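Local coordinates for protein aspartokinase (PDB 3L76) that probably phosphorylates the beta-carboxyl group of aspartate with ATP, opening the route to lysine and threonine, and binds both amino acids at its ACT domains, at residues S479-C482 with T488-R491; T198-L203 with I220-G225; G283-L288 with H546-L551; P91-T96 with H123-G128. One frame throughout, in Å; residues are numbered along the deposited sequence.

Interaction 1 of 4, residues S479-C482 with T488-R491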
loop_
_atom_site.group_PDB
_atom_site.type_symbol
_atom_site.label_atom_id
_atom_site.label_comp_id
_atom_site.label_asym_id
_atom_site.label_seq_id
_atom_site.Cartn_x
_atom_site.Cartn_y
_atom_site.Cartn_z
ATOM N N SER A 479 8.516 48.338 17.015
ATOM C CA SER A 479 9.133 49.562 16.514
ATOM C C SER A 479 9.862 50.352 17.603
ATOM O O SER A 479 10.869 49.896 18.147
ATOM C CB SER A 479 8.101 50.422 15.785
ATOM O OG SER A 479 8.738 51.444 15.052
ATOM N N GLN A 480 9.353 51.528 17.940
ATOM C CA GLN A 480 10.093 52.413 18.844
ATOM C C GLN A 480 9.951 52.066 20.326
ATOM O O GLN A 480 9.091 51.278 20.728
ATOM C CB GLN A 480 9.697 53.870 18.592
ATOM C CG GLN A 480 9.938 54.318 17.129
ATOM C CD GLN A 480 11.319 53.896 16.651
ATOM O OE1 GLN A 480 12.330 54.485 17.034
ATOM N NE2 GLN A 480 11.369 52.863 15.825
ATOM N N ARG A 481 10.815 52.652 21.142
ATOM C CA ARG A 481 10.571 52.682 22.580
ATOM C C ARG A 481 9.309 53.490 22.904
ATOM O O ARG A 481 9.019 54.506 22.265
ATOM C CB ARG A 481 11.766 53.252 23.318
ATOM C CG ARG A 481 12.948 52.314 23.281
ATOM C CD ARG A 481 14.120 52.823 24.084
ATOM N NE ARG A 481 14.999 51.734 24.497
ATOM C CZ ARG A 481 16.096 51.892 25.231
ATOM N NH1 ARG A 481 16.458 53.102 25.641
ATOM N NH2 ARG A 481 16.833 50.837 25.563
ATOM N N CYS A 482 8.545 53.001 23.871
ATOM C CA CYS A 482 7.340 53.682 24.353
ATOM C C CYS A 482 7.682 55.050 24.961
ATOM O O CYS A 482 8.661 55.178 25.706
ATOM C CB CYS A 482 6.672 52.843 25.447
ATOM S SG CYS A 482 6.301 51.182 25.000
ATOM N N THR A 488 12.174 52.138 33.556
ATOM C CA THR A 488 12.934 51.285 32.661
ATOM C C THR A 488 12.284 51.234 31.288
ATOM O O THR A 488 11.079 51.043 31.163
ATOM C CB THR A 488 13.094 49.880 33.227
ATOM O OG1 THR A 488 11.815 49.405 33.648
ATOM C CG2 THR A 488 14.052 49.899 34.422
ATOM N N PRO A 489 13.096 51.436 30.252
ATOM C CA PRO A 489 12.690 51.475 28.843
ATOM C C PRO A 489 11.918 50.238 28.408
ATOM O O PRO A 489 12.084 49.162 28.988
ATOM C CB PRO A 489 14.023 51.550 28.092
ATOM C CG PRO A 489 14.963 52.161 29.065
ATOM C CD PRO A 489 14.530 51.707 30.432
ATOM N N CYS A 490 11.099 50.401 27.369
ATOM C CA CYS A 490 10.220 49.342 26.913
ATOM C C CYS A 490 9.640 49.651 25.523
ATOM O O CYS A 490 9.671 50.798 25.068
ATOM C CB CYS A 490 9.105 49.134 27.939
ATOM S SG CYS A 490 7.999 50.549 28.027
ATOM N N ARG A 491 9.133 48.617 24.848
ATOM C CA ARG A 491 8.524 48.770 23.534
ATOM C C ARG A 491 7.235 47.956 23.532
ATOM O O ARG A 491 7.106 47.027 24.304
ATOM C CB ARG A 491 9.463 48.259 22.433
ATOM C CG ARG A 491 10.835 48.900 22.378
ATOM C CD ARG A 491 11.717 48.274 21.274
ATOM N NE ARG A 491 13.116 48.647 21.463
ATOM C CZ ARG A 491 13.724 49.637 20.821
ATOM N NH1 ARG A 491 13.071 50.336 19.902
ATOM N NH2 ARG A 491 14.994 49.919 21.091
HETATM O O HOH W 1 10.701 53.215 27.124
#
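Two arginines meet face to chain where the segment 479-482 runs back against 488-491. The guanidinium of Arg491 lies with one face under the aliphatic part of Arg481, whose CG sits over the middle of the group, 3.7 Å from CZ of Arg491. Arg481 is extended beyond CG, so its own guanidinium is carried past this crossing to Pro489, where the proline CB rests over the centre of one face, 3.5 Å from Arg481 CZ. The two guanidinium planes are turned 48° apart and the like charges come close, with Arg481 NE and Arg491 NH2 separated by 3.9 Å. Asp454 offers its carboxylate to both, forming salt bridges with Arg481 NE and Arg491 NH2, which would offset their mutual repulsion. At its edge, Arg491 spends NH1 on the carbonyl of Ser479, donating to its O at 2.8 Å in the carbonyl plane. Within an ACT domain, the turn that follows strand 475-479 is held to the start of strand 490-498, and the side chain of Arg491 comes within about 5 Å of a bound threonine. A second pairing lies nearby: Cys482 N donates an almost straight bond, 165° at the hydrogen, to Cys490 O. SG of Cys490 takes up the position between its backbone N and carbonyl carbon, chi1 67°, and from there meets SG of Cys482 at 3.5 Å. Both cysteine side chains also touch His451 on strand 437-453. A water accepts from Cys490 N at 2.9 Å and donates to Cys482 O.

Interaction 2 of 4, residues T198-L203 with I220-G225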
loop_
_atom_site.group_PDB
_atom_site.type_symbol
_atom_site.label_atom_id
_atom_site.label_comp_id
_atom_site.label_asym_id
_atom_site.label_seq_id
_atom_site.Cartn_x
_atom_site.Cartn_y
_atom_site.Cartn_z
ATOM N N THR A 198 8.633 35.160 -10.052
ATOM C CA THR A 198 9.898 34.685 -9.491
ATOM C C THR A 198 9.662 33.756 -8.304
ATOM O O THR A 198 8.641 33.840 -7.629
ATOM C CB THR A 198 10.861 35.833 -9.065
ATOM O OG1 THR A 198 10.403 36.445 -7.854
ATOM C CG2 THR A 198 11.000 36.876 -10.150
ATOM N N CYS A 199 10.606 32.853 -8.070
ATOM C CA CYS A 199 10.548 31.997 -6.903
ATOM C C CYS A 199 10.292 32.850 -5.672
ATOM O O CYS A 199 9.369 32.583 -4.897
ATOM C CB CYS A 199 11.857 31.216 -6.739
ATOM S SG CYS A 199 12.126 29.962 -8.030
ATOM N N ASP A 200 11.106 33.886 -5.500
ATOM C CA ASP A 200 11.008 34.711 -4.311
ATOM C C ASP A 200 9.630 35.360 -4.197
ATOM O O ASP A 200 9.050 35.403 -3.110
ATOM C CB ASP A 200 12.136 35.739 -4.267
ATOM C CG ASP A 200 13.447 35.133 -3.822
ATOM O OD1 ASP A 200 13.409 34.153 -3.057
ATOM O OD2 ASP A 200 14.515 35.632 -4.217
ATOM N N GLU A 201 9.105 35.826 -5.326
ATOM C CA GLU A 201 7.778 36.407 -5.361
ATOM C C GLU A 201 6.766 35.350 -5.000
ATOM O O GLU A 201 5.840 35.609 -4.250
ATOM C CB GLU A 201 7.461 36.987 -6.743
ATOM C CG GLU A 201 8.291 38.202 -7.113
ATOM C CD GLU A 201 8.079 38.645 -8.540
ATOM O OE1 GLU A 201 8.426 39.798 -8.855
ATOM O OE2 GLU A 201 7.572 37.841 -9.346
ATOM N N MET A 202 6.954 34.151 -5.542
ATOM C CA MET A 202 6.016 33.060 -5.329
ATOM C C MET A 202 5.990 32.699 -3.858
ATOM O O MET A 202 4.942 32.381 -3.300
ATOM C CB MET A 202 6.407 31.849 -6.172
ATOM C CG MET A 202 5.401 30.691 -6.141
ATOM S SD MET A 202 3.795 31.115 -6.829
ATOM C CE MET A 202 2.756 31.067 -5.367
ATOM N N LEU A 203 7.158 32.758 -3.233
ATOM C CA LEU A 203 7.266 32.494 -1.808
ATOM C C LEU A 203 6.556 33.573 -0.982
ATOM O O LEU A 203 5.799 33.261 -0.072
ATOM C CB LEU A 203 8.737 32.360 -1.393
ATOM C CG LEU A 203 9.473 31.114 -1.919
ATOM C CD1 LEU A 203 10.966 31.161 -1.636
ATOM C CD2 LEU A 203 8.890 29.845 -1.325
ATOM N N ILE A 220 13.284 24.964 -3.310
ATOM C CA ILE A 220 14.302 24.021 -3.769
ATOM C C ILE A 220 14.660 24.361 -5.209
ATOM O O ILE A 220 15.834 24.447 -5.543
ATOM C CB ILE A 220 13.853 22.564 -3.618
ATOM C CG1 ILE A 220 13.921 22.156 -2.145
ATOM C CG2 ILE A 220 14.751 21.637 -4.421
ATOM C CD1 ILE A 220 13.060 20.959 -1.835
ATOM N N ALA A 221 13.645 24.612 -6.035
ATOM C CA ALA A 221 13.859 25.018 -7.423
ATOM C C ALA A 221 14.741 26.261 -7.527
ATOM O O ALA A 221 15.695 26.288 -8.313
ATOM C CB ALA A 221 12.540 25.242 -8.143
ATOM N N ARG A 222 14.435 27.288 -6.739
ATOM C CA ARG A 222 15.258 28.490 -6.758
ATOM C C ARG A 222 16.703 28.137 -6.445
ATOM O O ARG A 222 17.624 28.610 -7.113
ATOM C CB ARG A 222 14.777 29.549 -5.752
ATOM C CG ARG A 222 15.604 30.854 -5.794
ATOM C CD ARG A 222 15.472 31.708 -4.522
ATOM N NE ARG A 222 16.071 31.056 -3.365
ATOM C CZ ARG A 222 15.575 31.118 -2.131
ATOM N NH1 ARG A 222 14.458 31.793 -1.897
ATOM N NH2 ARG A 222 16.182 30.486 -1.136
ATOM N N ASN A 223 16.905 27.311 -5.423
ATOM C CA ASN A 223 18.261 27.017 -4.973
ATOM C C ASN A 223 19.093 26.161 -5.934
ATOM O O ASN A 223 20.317 26.209 -5.884
ATOM C CB ASN A 223 18.259 26.389 -3.585
ATOM C CG ASN A 223 17.934 27.384 -2.473
ATOM O OD1 ASN A 223 17.899 28.608 -2.668
ATOM N ND2 ASN A 223 17.705 26.853 -1.290
ATOM N N TYR A 224 18.435 25.386 -6.797
ATOM C CA TYR A 224 19.150 24.558 -7.768
ATOM C C TYR A 224 18.894 25.002 -9.200
ATOM O O TYR A 224 19.221 24.303 -10.148
ATOM C CB TYR A 224 18.837 23.071 -7.563
ATOM C CG TYR A 224 19.318 22.565 -6.222
ATOM C CD1 TYR A 224 20.573 21.985 -6.078
ATOM C CD2 TYR A 224 18.534 22.700 -5.096
ATOM C CE1 TYR A 224 21.013 21.541 -4.845
ATOM C CE2 TYR A 224 18.968 22.271 -3.865
ATOM C CZ TYR A 224 20.201 21.696 -3.741
ATOM O OH TYR A 224 20.615 21.263 -2.505
ATOM N N GLY A 225 18.313 26.186 -9.346
ATOM C CA GLY A 225 18.126 26.785 -10.652
ATOM C C GLY A 225 17.253 25.947 -11.552
ATOM O O GLY A 225 17.510 25.832 -12.744
#
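Arg222 reaches across from helix 215-224 to the first turn of helix 199-204, and each part of its length has its own neighbour. CB packs at 3.5 Å on CB of Cys199 and is equally near the sulfur of that residue. CG leaves opposite the backbone N, chi1 -178°, which continues the chain past Cys199, with its CB still the nearest atom across the gap. At CD the next neighbour is Asp200, whose OD1 lies 3.5 Å from that carbon. A bend at chi3 then turns the guanidinium so that NH1, at the edge of the group, meets Asp200 OD1 nearly end-on to its C-O bond, with the two planes well turned against each other. The salt bridge from Arg222 NH1 to Asp200 OD1 is 2.8 Å long, but its angle at hydrogen is only 136°. NH1 also touches CD1 of Leu203. The two helices, within the amino acid kinase part of the chain, run nearly antiparallel, their local axes 10.3 Å apart at an angle of 161°. At its NE-NH2 edge the guanidinium grips Asn223 side-on, both nitrogens donating to OD1, while NH2 also forms a salt bridge with Asp262. A leucine in place of Arg222 would probably leave Asp200 without its cationic mate and Asn223 OD1 without its two donors. Asn223 ND2 donates in its turn to Asp262 OD2.

Interaction 3 of 4, residues G283-L288 with H546-L551. With THR (threonine), chain C.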
loop_
_atom_site.group_PDB
_atom_site.type_symbol
_atom_site.label_atom_id
_atom_site.label_comp_id
_atom_site.label_asym_id
_atom_site.label_seq_id
_atom_site.Cartn_x
_atom_site.Cartn_y
_atom_site.Cartn_z
ATOM N N GLY A 283 -3.944 59.086 5.413
ATOM C CA GLY A 283 -3.224 60.107 4.677
ATOM C C GLY A 283 -1.826 60.400 5.179
ATOM O O GLY A 283 -0.989 60.897 4.431
ATOM N N VAL A 284 -1.567 60.101 6.447
ATOM C CA VAL A 284 -0.280 60.415 7.041
ATOM C C VAL A 284 0.868 59.655 6.364
ATOM O O VAL A 284 1.800 60.271 5.829
ATOM C CB VAL A 284 -0.271 60.147 8.542
ATOM C CG1 VAL A 284 1.058 60.568 9.131
ATOM C CG2 VAL A 284 -1.400 60.905 9.210
ATOM N N ALA A 285 0.810 58.325 6.370
ATOM C CA ALA A 285 1.904 57.554 5.778
ATOM C C ALA A 285 2.021 57.892 4.305
ATOM O O ALA A 285 3.124 58.064 3.792
ATOM C CB ALA A 285 1.711 56.052 5.980
ATOM N N SER A 286 0.875 58.002 3.636
ATOM C CA SER A 286 0.842 58.412 2.240
ATOM C C SER A 286 1.722 59.637 1.977
ATOM O O SER A 286 2.606 59.593 1.125
ATOM C CB SER A 286 -0.587 58.703 1.806
ATOM O OG SER A 286 -0.630 58.990 0.423
ATOM N N LYS A 287 1.500 60.718 2.725
ATOM C CA LYS A 287 2.253 61.956 2.511
ATOM C C LYS A 287 3.745 61.818 2.788
ATOM O O LYS A 287 4.564 62.258 1.991
ATOM C CB LYS A 287 1.690 63.137 3.314
ATOM C CG LYS A 287 2.518 64.402 3.110
ATOM C CD LYS A 287 1.748 65.670 3.406
ATOM C CE LYS A 287 2.249 66.833 2.543
ATOM N NZ LYS A 287 1.956 66.646 1.085
ATOM N N LEU A 288 4.089 61.223 3.923
ATOM C CA LEU A 288 5.485 60.957 4.261
ATOM C C LEU A 288 6.256 60.357 3.086
ATOM O O LEU A 288 7.241 60.920 2.602
ATOM C CB LEU A 288 5.569 59.984 5.436
ATOM C CG LEU A 288 6.706 60.149 6.451
ATOM C CD1 LEU A 288 6.968 58.821 7.187
ATOM C CD2 LEU A 288 7.976 60.669 5.822
ATOM N N HIS A 546 3.024 54.637 -3.268
ATOM C CA HIS A 546 1.866 54.405 -4.119
ATOM C C HIS A 546 0.824 53.538 -3.433
ATOM O O HIS A 546 -0.367 53.799 -3.525
ATOM C CB HIS A 546 2.287 53.758 -5.428
ATOM C CG HIS A 546 1.291 53.938 -6.527
ATOM N ND1 HIS A 546 0.746 55.168 -6.835
ATOM C CD2 HIS A 546 0.735 53.055 -7.388
ATOM C CE1 HIS A 546 -0.099 55.030 -7.838
ATOM N NE2 HIS A 546 -0.126 53.757 -8.193
ATOM N N PHE A 547 1.293 52.496 -2.753
ATOM C CA PHE A 547 0.431 51.586 -2.005
ATOM C C PHE A 547 -0.367 52.342 -0.921
ATOM O O PHE A 547 -1.599 52.261 -0.872
ATOM C CB PHE A 547 1.289 50.445 -1.424
ATOM C CG PHE A 547 0.511 49.393 -0.680
ATOM C CD1 PHE A 547 -0.850 49.227 -0.884
ATOM C CD2 PHE A 547 1.151 48.561 0.226
ATOM C CE1 PHE A 547 -1.561 48.259 -0.184
ATOM C CE2 PHE A 547 0.447 47.585 0.931
ATOM C CZ PHE A 547 -0.908 47.433 0.723
ATOM N N PHE A 548 0.333 53.093 -0.075
ATOM C CA PHE A 548 -0.316 53.859 0.992
ATOM C C PHE A 548 -1.262 54.932 0.454
ATOM O O PHE A 548 -2.308 55.198 1.039
ATOM C CB PHE A 548 0.725 54.512 1.897
ATOM C CG PHE A 548 1.743 53.562 2.433
ATOM C CD1 PHE A 548 1.426 52.224 2.638
ATOM C CD2 PHE A 548 3.023 54.001 2.738
ATOM C CE1 PHE A 548 2.368 51.336 3.136
ATOM C CE2 PHE A 548 3.973 53.119 3.243
ATOM C CZ PHE A 548 3.639 51.786 3.450
ATOM N N ALA A 549 -0.891 55.551 -0.659
ATOM C CA ALA A 549 -1.737 56.572 -1.254
ATOM C C ALA A 549 -3.034 55.948 -1.736
ATOM O O ALA A 549 -4.095 56.561 -1.670
ATOM C CB ALA A 549 -1.023 57.258 -2.392
ATOM N N ALA A 550 -2.937 54.716 -2.215
ATOM C CA ALA A 550 -4.093 53.999 -2.729
ATOM C C ALA A 550 -5.126 53.763 -1.630
ATOM O O ALA A 550 -6.330 53.837 -1.876
ATOM C CB ALA A 550 -3.655 52.680 -3.345
ATOM N N LEU A 551 -4.652 53.481 -0.419
ATOM C CA LEU A 551 -5.551 53.216 0.696
ATOM C C LEU A 551 -6.148 54.510 1.253
ATOM O O LEU A 551 -7.299 54.547 1.676
ATOM C CB LEU A 551 -4.822 52.457 1.803
ATOM C CG LEU A 551 -4.223 51.098 1.447
ATOM C CD1 LEU A 551 -3.362 50.599 2.587
ATOM C CD2 LEU A 551 -5.301 50.087 1.105
HETATM N N THR C . -2.794 55.738 10.223
HETATM C CA THR C . -1.887 56.547 9.398
HETATM C C THR C . -2.224 56.449 7.913
HETATM O O THR C . -3.133 55.695 7.524
HETATM C CB THR C . -0.409 56.180 9.633
HETATM O OG1 THR C . -0.181 54.809 9.265
HETATM C CG2 THR C . -0.063 56.357 11.105
HETATM O OXT THR C . -1.610 57.145 7.095
#
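Ser286 sets its hydroxyl beside the backbone of the neighbouring helix, OG lying 3.1 Å from CA of Ala549 and 3.3 Å from its CB. The torsion explains the approach: OG stands opposite the backbone N, chi1 -175°, and is thereby swung outward to the facing helix. Small residues allow the closeness. Local axes of helices 284-288 and 546-551 come within 7.9 Å of each other, at 145° between their directions, and the CA atoms of Ser286 and Ala549 are nearest across the pair. Phe548 differs, with CG opposite the carbonyl carbon, chi1 -53°. Its CB, placed by the helix backbone, lies 3.9 Å from Ser286 N; chi1 sends the ring past Ala285, where CD2 meets CB of that alanine at 4.1 Å. The same ring also meets Phe289, and its side chain touches Ile558 and Cys570. The contact joins two ACT domains far apart in sequence, one helix from each. On the first, the N-terminal turn receives a bound threonine: Gly283 is its N-cap, and Ala285 N donates to the ligand carboxylate atom OXT at 2.8 Å. Asn557 and Ile558 from the second domain bind the same threonine, which therefore bridges the two. No hydrogen bond passes directly between the helices, which meet mainly through carbon atoms, with the serine hydroxyl beside Ala549. The helix pair thus relies on close fit, whereas the ligand supplies polar links: its carboxylate faces the start of a helix, whose dipole and backbone N-H would be expected to favour the negative charge.

Interaction 4 of 4, residues P91-T96 with H123-G128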
loop_
_atom_site.group_PDB
_atom_site.type_symbol
_atom_site.label_atom_id
_atom_site.label_comp_id
_atom_site.label_asym_id
_atom_site.label_seq_id
_atom_site.Cartn_x
_atom_site.Cartn_y
_atom_site.Cartn_z
ATOM N N PRO A 91 6.317 2.911 -23.997
ATOM C CA PRO A 91 7.163 2.193 -23.040
ATOM C C PRO A 91 7.300 2.989 -21.742
ATOM O O PRO A 91 7.752 4.130 -21.754
ATOM C CB PRO A 91 8.508 2.099 -23.763
ATOM C CG PRO A 91 8.148 2.128 -25.216
ATOM C CD PRO A 91 6.951 3.036 -25.321
ATOM N N ALA A 92 6.892 2.383 -20.636
ATOM C CA ALA A 92 6.945 3.028 -19.341
ATOM C C ALA A 92 7.444 2.038 -18.307
ATOM O O ALA A 92 7.761 0.898 -18.642
ATOM C CB ALA A 92 5.571 3.540 -18.961
ATOM N N ILE A 93 7.512 2.476 -17.053
ATOM C CA ILE A 93 7.926 1.604 -15.957
ATOM C C ILE A 93 7.756 2.294 -14.612
ATOM O O ILE A 93 8.087 3.468 -14.462
ATOM C CB ILE A 93 9.396 1.159 -16.100
ATOM C CG1 ILE A 93 9.741 0.096 -15.051
ATOM C CG2 ILE A 93 10.351 2.371 -16.021
ATOM C CD1 ILE A 93 11.201 -0.360 -15.103
ATOM N N SER A 94 7.252 1.557 -13.632
ATOM C CA SER A 94 7.043 2.107 -12.299
ATOM C C SER A 94 8.192 1.785 -11.359
ATOM O O SER A 94 8.473 0.621 -11.099
ATOM C CB SER A 94 5.739 1.593 -11.702
ATOM O OG SER A 94 4.657 1.854 -12.576
ATOM N N LEU A 95 8.850 2.828 -10.854
ATOM C CA LEU A 95 9.887 2.675 -9.837
ATOM C C LEU A 95 9.375 3.104 -8.452
ATOM O O LEU A 95 8.499 3.963 -8.336
ATOM C CB LEU A 95 11.144 3.456 -10.213
ATOM C CG LEU A 95 11.945 2.927 -11.395
ATOM C CD1 LEU A 95 13.264 3.678 -11.503
ATOM C CD2 LEU A 95 12.177 1.426 -11.241
ATOM N N THR A 96 9.941 2.501 -7.409
ATOM C CA THR A 96 9.440 2.653 -6.048
ATOM C C THR A 96 10.594 2.599 -5.047
ATOM O O THR A 96 11.658 2.045 -5.342
ATOM C CB THR A 96 8.425 1.531 -5.711
ATOM O OG1 THR A 96 7.152 2.094 -5.378
ATOM C CG2 THR A 96 8.923 0.671 -4.559
ATOM N N HIS A 123 18.109 6.595 -14.585
ATOM C CA HIS A 123 19.034 7.053 -15.609
ATOM C C HIS A 123 19.187 5.891 -16.604
ATOM O O HIS A 123 19.226 6.090 -17.818
ATOM C CB HIS A 123 20.386 7.430 -14.999
ATOM C CG HIS A 123 20.691 8.894 -15.050
ATOM N ND1 HIS A 123 20.925 9.646 -13.919
ATOM C CD2 HIS A 123 20.805 9.746 -16.097
ATOM C CE1 HIS A 123 21.169 10.897 -14.266
ATOM N NE2 HIS A 123 21.101 10.986 -15.581
ATOM N N HIS A 124 19.250 4.671 -16.078
ATOM C CA HIS A 124 19.276 3.467 -16.905
ATOM C C HIS A 124 17.971 3.222 -17.675
ATOM O O HIS A 124 17.964 3.167 -18.907
ATOM C CB HIS A 124 19.624 2.244 -16.052
ATOM C CG HIS A 124 19.281 0.940 -16.700
ATOM N ND1 HIS A 124 18.460 0.006 -16.105
ATOM C CD2 HIS A 124 19.635 0.420 -17.901
ATOM C CE1 HIS A 124 18.327 -1.036 -16.908
ATOM N NE2 HIS A 124 19.027 -0.808 -18.005
ATOM N N LEU A 125 16.865 3.076 -16.952
ATOM C CA LEU A 125 15.572 2.811 -17.592
ATOM C C LEU A 125 15.166 3.970 -18.506
ATOM O O LEU A 125 14.183 3.887 -19.243
ATOM C CB LEU A 125 14.488 2.469 -16.546
ATOM C CG LEU A 125 14.857 1.180 -15.775
ATOM C CD1 LEU A 125 14.300 1.116 -14.375
ATOM C CD2 LEU A 125 14.474 -0.066 -16.544
ATOM N N ARG A 126 15.965 5.032 -18.474
ATOM C CA ARG A 126 15.737 6.224 -19.277
ATOM C C ARG A 126 15.782 5.891 -20.762
ATOM O O ARG A 126 15.307 6.662 -21.594
ATOM C CB ARG A 126 16.805 7.273 -18.958
ATOM C CG ARG A 126 16.385 8.713 -19.179
ATOM C CD ARG A 126 15.608 9.257 -17.985
ATOM N NE ARG A 126 14.351 8.547 -17.799
ATOM C CZ ARG A 126 13.261 8.773 -18.521
ATOM N NH1 ARG A 126 13.277 9.688 -19.477
ATOM N NH2 ARG A 126 12.156 8.084 -18.289
ATOM N N GLU A 127 16.359 4.740 -21.096
ATOM C CA GLU A 127 16.513 4.354 -22.500
ATOM C C GLU A 127 15.283 3.658 -23.067
ATOM O O GLU A 127 15.156 2.430 -23.009
ATOM C CB GLU A 127 17.770 3.518 -22.708
ATOM C CG GLU A 127 19.039 4.365 -22.815
ATOM C CD GLU A 127 19.194 5.351 -21.665
ATOM O OE1 GLU A 127 18.379 6.294 -21.580
ATOM O OE2 GLU A 127 20.135 5.192 -20.855
ATOM N N GLY A 128 14.387 4.478 -23.609
ATOM C CA GLY A 128 13.135 4.024 -24.176
ATOM C C GLY A 128 11.937 4.426 -23.333
ATOM O O GLY A 128 10.947 4.961 -23.842
#
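Leu125 spreads its two methyls over the end of Ile93, whose CD1 lies 3.5 Å from CD1 and 3.6 Å from CD2 of the leucine. In the amino acid kinase fold this packs the short helix 121-125 against strand 92-96, next to the parallel strand 130-138 of the same sheet. Ile93 points CG1 opposite its backbone N, chi1 -172°, and stays extended to CD1, which faces both leucine methyls about equally. The two side chains cross at about a right angle. Leu95, two residues farther along the strand, adds its CD2 to the same methyl of Leu125, its CD1, at 3.8 Å. Both strand side chains also touch Val131 on strand 130-138, making one apolar patch beneath the helix. An alanine in place of Leu125 would take both methyls away and is likely to open a gap over Ile93 and Leu95. On the strand's other face Ser94 hydrogen-bonds Glu65 of the second subunit, so the strand lies between this patch and the dimer contact. At the far end Gly128, with a positive phi of 110°, turns its carbonyl toward the proline ring, and its O lies 3.8 Å from CB of Pro91.

How the interactions relate
Along the chain, interaction 4 closes first, then interaction 2, both within the amino acid kinase part; interaction 3 opens next and encloses interaction 1, both in the ACT domains. The two kinase contacts have centres 28 Å apart and involve different helices. Interactions 1 and 3 are centred 26 Å apart, and each lies beside a bound threonine: the first in the ACT domain 446-516, the second where ACT domains 272-341 and 530-588 meet. Interactions 4 and 1 are centred 63 Å apart, on opposite sides of the chain's centre. The set therefore spans the molecule from the catalytic domain to the ACT domains that bind lysine and threonine, with interaction 2 between.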